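Kojibiose phosphorylase (Gut metagenome, PDB 6W0P) is probably a carbohydrate-active enzyme of glycoside hydrolase family 65, joining an N-terminal beta domain to a helical catalytic domain and a small C-terminal domain. Local coordinates at residues Arg15-Phe21 against Phe113-Leu119; Met27-Ile32 against Thr660-Ile664. All coordinates share one frame; numbering follows the deposited sequence.

Interaction 1 of 2, residues Arg15-Phe21 against Phe113-Leu119; sequences RIVENNF and FKRILDL
Glu18 and Arg115 form the salt bridge of this contact. The two side chains run alongside each other in the same direction, their carboxylate and guanidinium planes 15° apart. Arg115 presents its NE side. Both NE, at 2.7 Å, and NH2, at 3.0 Å, donate to Glu18 OE1. NE meets that oxygen nearly along its C-O axis, while NH2 donates to its syn lone pair. Two bonds thus fix how the guanidinium is turned. Its NH1 bonds to Tyr124, and Glu18 OE2 bonds to His22.

Backbone bonds pair the strands antiparallel. Ile16 with Leu117 and Glu18 with Arg115 are hydrogen-bonded pairs; Leu117 N to Ile16 O measures 2.8 Å. Past the strand end, Asn20 N reaches Phe113 O from above the carbonyl plane. The two strands are neighbours in the large antiparallel sheet of the N-terminal domain, consistent with the beta-sandwich architecture of the galactose mutarotase clan. Ile16, Glu18, Arg115 and Leu117 share one face, which helices 26-32 and 308-324 help to cover.

The aromatic contact lies at the Phe21 end. Phe21 CB stands over the centre of the Phe113 ring, 3.6 Å from its centroid, a CH-pi contact. The two rings are inclined at 42°. CG of Phe113 is anti to the backbone N (chi1 179°), which brings the ring beneath Phe21.

On the other face the aliphatic part of Lys114 packs on Val17, CE to CG1 3.7 Å. Arg15 NH1 lies 3.8 Å from Ile116 CD1. A water links Arg15 NH1 to Asp118 OD2, although Arg15 NE pairs with Glu12 and Asp118 with Arg120.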
loop_
_atom_site.group_PDB
_atom_site.type_symbol
_atom_site.label_atom_id
_atom_site.label_comp_id
_atom_site.label_asym_id
_atom_site.label_seq_id
_atom_site.Cartn_x
_atom_site.Cartn_y
_atom_site.Cartn_z
ATOM N N ARG A 15 42.664 16.199 2.633
ATOM C CA ARG A 15 41.754 16.778 3.646
ATOM C C ARG A 15 40.504 17.357 2.980
ATOM O O ARG A 15 40.572 17.786 1.820
ATOM C CB ARG A 15 42.469 17.874 4.444
ATOM C CG ARG A 15 43.884 17.513 4.872
ATOM C CD ARG A 15 44.376 18.464 5.949
ATOM N NE ARG A 15 44.509 19.808 5.428
ATOM C CZ ARG A 15 44.735 20.902 6.165
ATOM N NH1 ARG A 15 44.878 20.821 7.481
ATOM N NH2 ARG A 15 44.854 22.072 5.557
ATOM N N ILE A 16 39.393 17.354 3.707
ATOM C CA ILE A 16 38.185 18.152 3.388
ATOM C C ILE A 16 38.273 19.361 4.311
ATOM O O ILE A 16 38.492 19.165 5.560
ATOM C CB ILE A 16 36.897 17.336 3.589
ATOM C CG1 ILE A 16 36.975 15.928 2.984
ATOM C CG2 ILE A 16 35.702 18.090 3.046
ATOM C CD1 ILE A 16 37.325 15.901 1.494
ATOM N N VAL A 17 38.179 20.555 3.748
ATOM C CA VAL A 17 38.271 21.821 4.521
ATOM C C VAL A 17 37.036 22.667 4.224
ATOM O O VAL A 17 36.735 22.879 3.020
ATOM C CB VAL A 17 39.578 22.571 4.211
ATOM C CG1 VAL A 17 39.662 23.893 4.983
ATOM C CG2 VAL A 17 40.768 21.701 4.549
ATOM N N GLU A 18 36.362 23.135 5.277
ATOM C CA GLU A 18 35.331 24.206 5.178
ATOM C C GLU A 18 35.964 25.511 5.672
ATOM O O GLU A 18 36.379 25.544 6.816
ATOM C CB GLU A 18 34.061 23.863 5.965
ATOM C CG GLU A 18 32.916 24.840 5.715
ATOM C CD GLU A 18 31.700 24.692 6.623
ATOM O OE1 GLU A 18 31.760 23.898 7.610
ATOM O OE2 GLU A 18 30.674 25.339 6.310
ATOM N N ASN A 19 36.109 26.491 4.791
ATOM C CA ASN A 19 36.646 27.846 5.090
ATOM C C ASN A 19 35.445 28.744 5.393
ATOM O O ASN A 19 34.657 28.987 4.467
ATOM C CB ASN A 19 37.444 28.426 3.912
ATOM C CG ASN A 19 38.915 28.060 3.894
ATOM O OD1 ASN A 19 39.393 27.318 4.753
ATOM N ND2 ASN A 19 39.645 28.566 2.910
ATOM N N ASN A 20 35.305 29.193 6.642
ATOM C CA ASN A 20 34.094 29.908 7.132
ATOM C C ASN A 20 32.956 28.898 7.326
ATOM O O ASN A 20 32.929 27.873 6.612
ATOM C CB ASN A 20 33.647 31.043 6.200
ATOM C CG ASN A 20 34.745 32.054 5.943
ATOM O OD1 ASN A 20 35.460 32.466 6.863
ATOM N ND2 ASN A 20 34.873 32.468 4.690
ATOM N N PHE A 21 32.065 29.191 8.277
ATOM C CA PHE A 21 30.842 28.402 8.539
ATOM C C PHE A 21 29.814 28.782 7.492
ATOM O O PHE A 21 29.616 29.982 7.355
ATOM C CB PHE A 21 30.277 28.678 9.928
ATOM C CG PHE A 21 29.052 27.863 10.268
ATOM C CD1 PHE A 21 28.991 26.504 9.969
ATOM C CD2 PHE A 21 27.961 28.446 10.902
ATOM C CE1 PHE A 21 27.864 25.760 10.285
ATOM C CE2 PHE A 21 26.837 27.692 11.227
ATOM C CZ PHE A 21 26.800 26.351 10.929
ATOM N N PHE A 113 36.510 30.848 11.348
ATOM C CA PHE A 113 35.978 29.467 11.461
ATOM C C PHE A 113 36.653 28.624 10.381
ATOM O O PHE A 113 36.726 29.051 9.217
ATOM C CB PHE A 113 34.460 29.466 11.267
ATOM C CG PHE A 113 33.771 28.128 11.321
ATOM C CD1 PHE A 113 33.756 27.295 10.221
ATOM C CD2 PHE A 113 33.051 27.751 12.437
ATOM C CE1 PHE A 113 33.110 26.072 10.264
ATOM C CE2 PHE A 113 32.408 26.523 12.484
ATOM C CZ PHE A 113 32.434 25.690 11.395
ATOM N N LYS A 114 37.128 27.447 10.753
ATOM C CA LYS A 114 37.704 26.484 9.790
ATOM C C LYS A 114 37.374 25.088 10.315
ATOM O O LYS A 114 37.580 24.870 11.515
ATOM C CB LYS A 114 39.200 26.779 9.622
ATOM C CG LYS A 114 39.950 25.849 8.689
ATOM C CD LYS A 114 41.333 26.378 8.352
ATOM C CE LYS A 114 42.036 25.613 7.248
ATOM N NZ LYS A 114 42.939 26.494 6.460
ATOM N N ARG A 115 36.807 24.239 9.455
ATOM C CA ARG A 115 36.471 22.813 9.716
ATOM C C ARG A 115 37.396 21.937 8.860
ATOM O O ARG A 115 37.485 22.201 7.642
ATOM C CB ARG A 115 35.010 22.562 9.340
ATOM C CG ARG A 115 34.376 21.402 10.080
ATOM C CD ARG A 115 33.142 20.843 9.403
ATOM N NE ARG A 115 32.057 21.804 9.292
ATOM C CZ ARG A 115 30.901 21.769 9.951
ATOM N NH1 ARG A 115 30.619 20.822 10.824
ATOM N NH2 ARG A 115 30.006 22.706 9.718
ATOM N N ILE A 116 38.054 20.942 9.454
ATOM C CA ILE A 116 39.038 20.065 8.748
ATOM C C ILE A 116 38.754 18.596 9.051
ATOM O O ILE A 116 38.678 18.229 10.227
ATOM C CB ILE A 116 40.482 20.414 9.132
ATOM C CG1 ILE A 116 40.770 21.894 8.889
ATOM C CG2 ILE A 116 41.455 19.516 8.383
ATOM C CD1 ILE A 116 42.083 22.376 9.468
ATOM N N LEU A 117 38.637 17.771 8.013
ATOM C CA LEU A 117 38.711 16.298 8.159
ATOM C C LEU A 117 40.029 15.892 7.502
ATOM O O LEU A 117 40.224 16.201 6.313
ATOM C CB LEU A 117 37.479 15.658 7.520
ATOM C CG LEU A 117 37.517 14.130 7.393
ATOM C CD1 LEU A 117 37.513 13.473 8.755
ATOM C CD2 LEU A 117 36.351 13.612 6.576
ATOM N N ASP A 118 40.944 15.292 8.253
ATOM C CA ASP A 118 42.231 14.822 7.679
ATOM C C ASP A 118 42.061 13.366 7.231
ATOM O O ASP A 118 41.929 12.485 8.074
ATOM C CB ASP A 118 43.375 15.001 8.672
ATOM C CG ASP A 118 44.723 14.951 7.991
ATOM O OD1 ASP A 118 44.868 14.099 7.088
ATOM O OD2 ASP A 118 45.602 15.794 8.355
ATOM N N LEU A 119 42.092 13.119 5.931
ATOM C CA LEU A 119 41.818 11.766 5.381
ATOM C C LEU A 119 42.961 10.790 5.716
ATOM O O LEU A 119 42.748 9.590 5.511
ATOM C CB LEU A 119 41.591 11.868 3.881
ATOM C CG LEU A 119 40.464 12.785 3.412
ATOM C CD1 LEU A 119 40.456 12.819 1.904
ATOM C CD2 LEU A 119 39.095 12.342 3.944
HETATM O O HOH W 1 45.062 18.336 9.266
HETATM O O HOH W 2 28.635 24.130 7.136
HETATM O O HOH W 3 35.149 32.460 9.317
#

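Interaction 2 of 2, residues Met27-Ile32 against Thr660-Ile664; sequences MVSESI and TCEGI
Ser31 OG meets the flat carbonyl group of Thr660 in its plane. Ser31 OG donates to Thr660 O at 2.7 Å, with a C=O...O angle of 151°. The same oxygen also accepts from Gly663 N at 3.0 Å, closing the turn of the 3-10 segment. One buried carbonyl therefore holds both the turn and the helix side chain. With OG anti to the carbonyl carbon of Ser31 (chi1 -64°), the hydroxyl is placed against the Thr660 carbonyl. It is also bonded to Arg43 NH1, and Arg43 NH2 bonds to the neighbouring Cys661 O. At the backbone angles of Gly663 a beta carbon would run into the carbonyl O of Glu662, which is reason enough for a glycine here.

Apolar packing flanks this bond. Met27 CB touches Cys661 CB at 3.7 Å. The Met27 chain bends at its last torsion, which carries CE to 3.6 Å from Cys661 O. Val28 CG2 lies 4.3 Å from Cys661 CB. Ile32 lies roughly perpendicular to the Thr660 side chain, with Ile32 CG1 3.9 Å from Thr660 CG2. Thr660 OG1 turns to Asp652. Ile664 CG2 lies 3.6 Å from Ser31 O, near the end of the helix.

The contact packs a short helix of the N-terminal domain against a loop of the central catalytic domain. Helix 308-324 adjoins both sides: its Tyr316 bonds to Ile32 O and touches Ile664, which also rests on Gln320. The loop then runs on into helix 666-680.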
loop_
_atom_site.group_PDB
_atom_site.type_symbol
_atom_site.label_atom_id
_atom_site.label_comp_id
_atom_site.label_asym_id
_atom_site.label_seq_id
_atom_site.Cartn_x
_atom_site.Cartn_y
_atom_site.Cartn_z
ATOM N N MET A 27 23.737 20.786 7.962
ATOM C CA MET A 27 23.501 19.321 7.995
ATOM C C MET A 27 24.309 18.601 6.902
ATOM O O MET A 27 24.650 17.431 7.113
ATOM C CB MET A 27 22.006 19.012 7.875
ATOM C CG MET A 27 21.248 19.239 9.217
ATOM S SD MET A 27 19.459 18.896 9.092
ATOM C CE MET A 27 19.500 17.170 8.591
ATOM N N VAL A 28 24.646 19.277 5.798
ATOM C CA VAL A 28 25.477 18.700 4.699
ATOM C C VAL A 28 26.864 18.394 5.269
ATOM O O VAL A 28 27.332 17.280 5.068
ATOM C CB VAL A 28 25.560 19.624 3.463
ATOM C CG1 VAL A 28 26.640 19.177 2.493
ATOM C CG2 VAL A 28 24.222 19.714 2.751
ATOM N N SER A 29 27.462 19.354 5.981
ATOM C CA SER A 29 28.797 19.246 6.613
ATOM C C SER A 29 28.758 18.139 7.669
ATOM O O SER A 29 29.615 17.246 7.638
ATOM C CB SER A 29 29.240 20.580 7.166
ATOM O OG SER A 29 29.258 21.571 6.135
ATOM N N GLU A 30 27.774 18.159 8.559
ATOM C CA GLU A 30 27.556 17.066 9.540
ATOM C C GLU A 30 27.717 15.702 8.841
ATOM O O GLU A 30 28.345 14.786 9.433
ATOM C CB GLU A 30 26.157 17.141 10.159
ATOM C CG GLU A 30 25.953 18.266 11.161
ATOM C CD GLU A 30 24.581 18.278 11.833
ATOM O OE1 GLU A 30 23.656 17.577 11.344
ATOM O OE2 GLU A 30 24.429 19.000 12.844
ATOM N N SER A 31 27.130 15.526 7.652
ATOM C CA SER A 31 27.127 14.217 6.951
ATOM C C SER A 31 28.541 13.925 6.412
ATOM O O SER A 31 29.118 12.879 6.726
ATOM C CB SER A 31 26.082 14.198 5.860
ATOM O OG SER A 31 24.772 14.333 6.392
ATOM N N ILE A 32 29.100 14.890 5.702
ATOM C CA ILE A 32 30.361 14.760 4.925
ATOM C C ILE A 32 31.510 14.489 5.879
ATOM O O ILE A 32 32.363 13.630 5.568
ATOM C CB ILE A 32 30.595 16.019 4.069
ATOM C CG1 ILE A 32 29.590 16.072 2.916
ATOM C CG2 ILE A 32 32.043 16.085 3.596
ATOM C CD1 ILE A 32 29.678 17.321 2.070
ATOM N N THR A 660 22.349 15.080 0.723
ATOM C CA THR A 660 23.539 14.683 1.510
ATOM C C THR A 660 23.368 15.191 2.942
ATOM O O THR A 660 24.077 14.676 3.817
ATOM C CB THR A 660 24.841 15.142 0.843
ATOM O OG1 THR A 660 25.031 14.289 -0.284
ATOM C CG2 THR A 660 26.047 15.071 1.756
ATOM N N CYS A 661 22.446 16.131 3.185
ATOM C CA CYS A 661 22.059 16.592 4.558
ATOM C C CYS A 661 21.657 15.385 5.406
ATOM O O CYS A 661 21.979 15.400 6.588
ATOM C CB CYS A 661 20.951 17.648 4.549
ATOM S SG CYS A 661 19.447 17.204 3.638
ATOM N N GLU A 662 21.052 14.358 4.790
ATOM C CA GLU A 662 20.532 13.141 5.467
ATOM C C GLU A 662 21.673 12.169 5.785
ATOM O O GLU A 662 21.493 11.292 6.668
ATOM C CB GLU A 662 19.542 12.373 4.584
ATOM C CG GLU A 662 18.223 13.076 4.299
ATOM C CD GLU A 662 17.337 12.325 3.307
ATOM O OE1 GLU A 662 17.554 11.121 3.100
ATOM O OE2 GLU A 662 16.448 12.946 2.712
ATOM N N GLY A 663 22.794 12.272 5.082
ATOM C CA GLY A 663 23.862 11.258 5.186
ATOM C C GLY A 663 24.570 11.077 3.865
ATOM O O GLY A 663 24.119 11.645 2.849
ATOM N N ILE A 664 25.702 10.393 3.897
ATOM C CA ILE A 664 26.502 10.086 2.680
ATOM C C ILE A 664 25.807 8.908 1.990
ATOM O O ILE A 664 25.035 8.175 2.689
ATOM C CB ILE A 664 27.970 9.790 3.050
ATOM C CG1 ILE A 664 28.121 8.518 3.892
ATOM C CG2 ILE A 664 28.597 10.983 3.742
ATOM C CD1 ILE A 664 29.548 8.232 4.270
#

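From the N terminus, strand 15-19 comes first and helix 26-32 follows directly. Strand 109-118 then returns beside the first strand, so interaction 1 closes a loop of about ninety residues that contains the helix. Interaction 2 closes a far longer loop, when residues 660-664 come back to that helix. The segments alternate, so the two contacts cross rather than nest. Their centres are about 14 Å apart. They touch where Ser29 CB packs on Arg115 NH2, at 3.4 Å, and where Ile32 meets Ile16 and Leu117. Interaction 1 is internal to the N-terminal sheet. Interaction 2 ties that domain to the central catalytic domain.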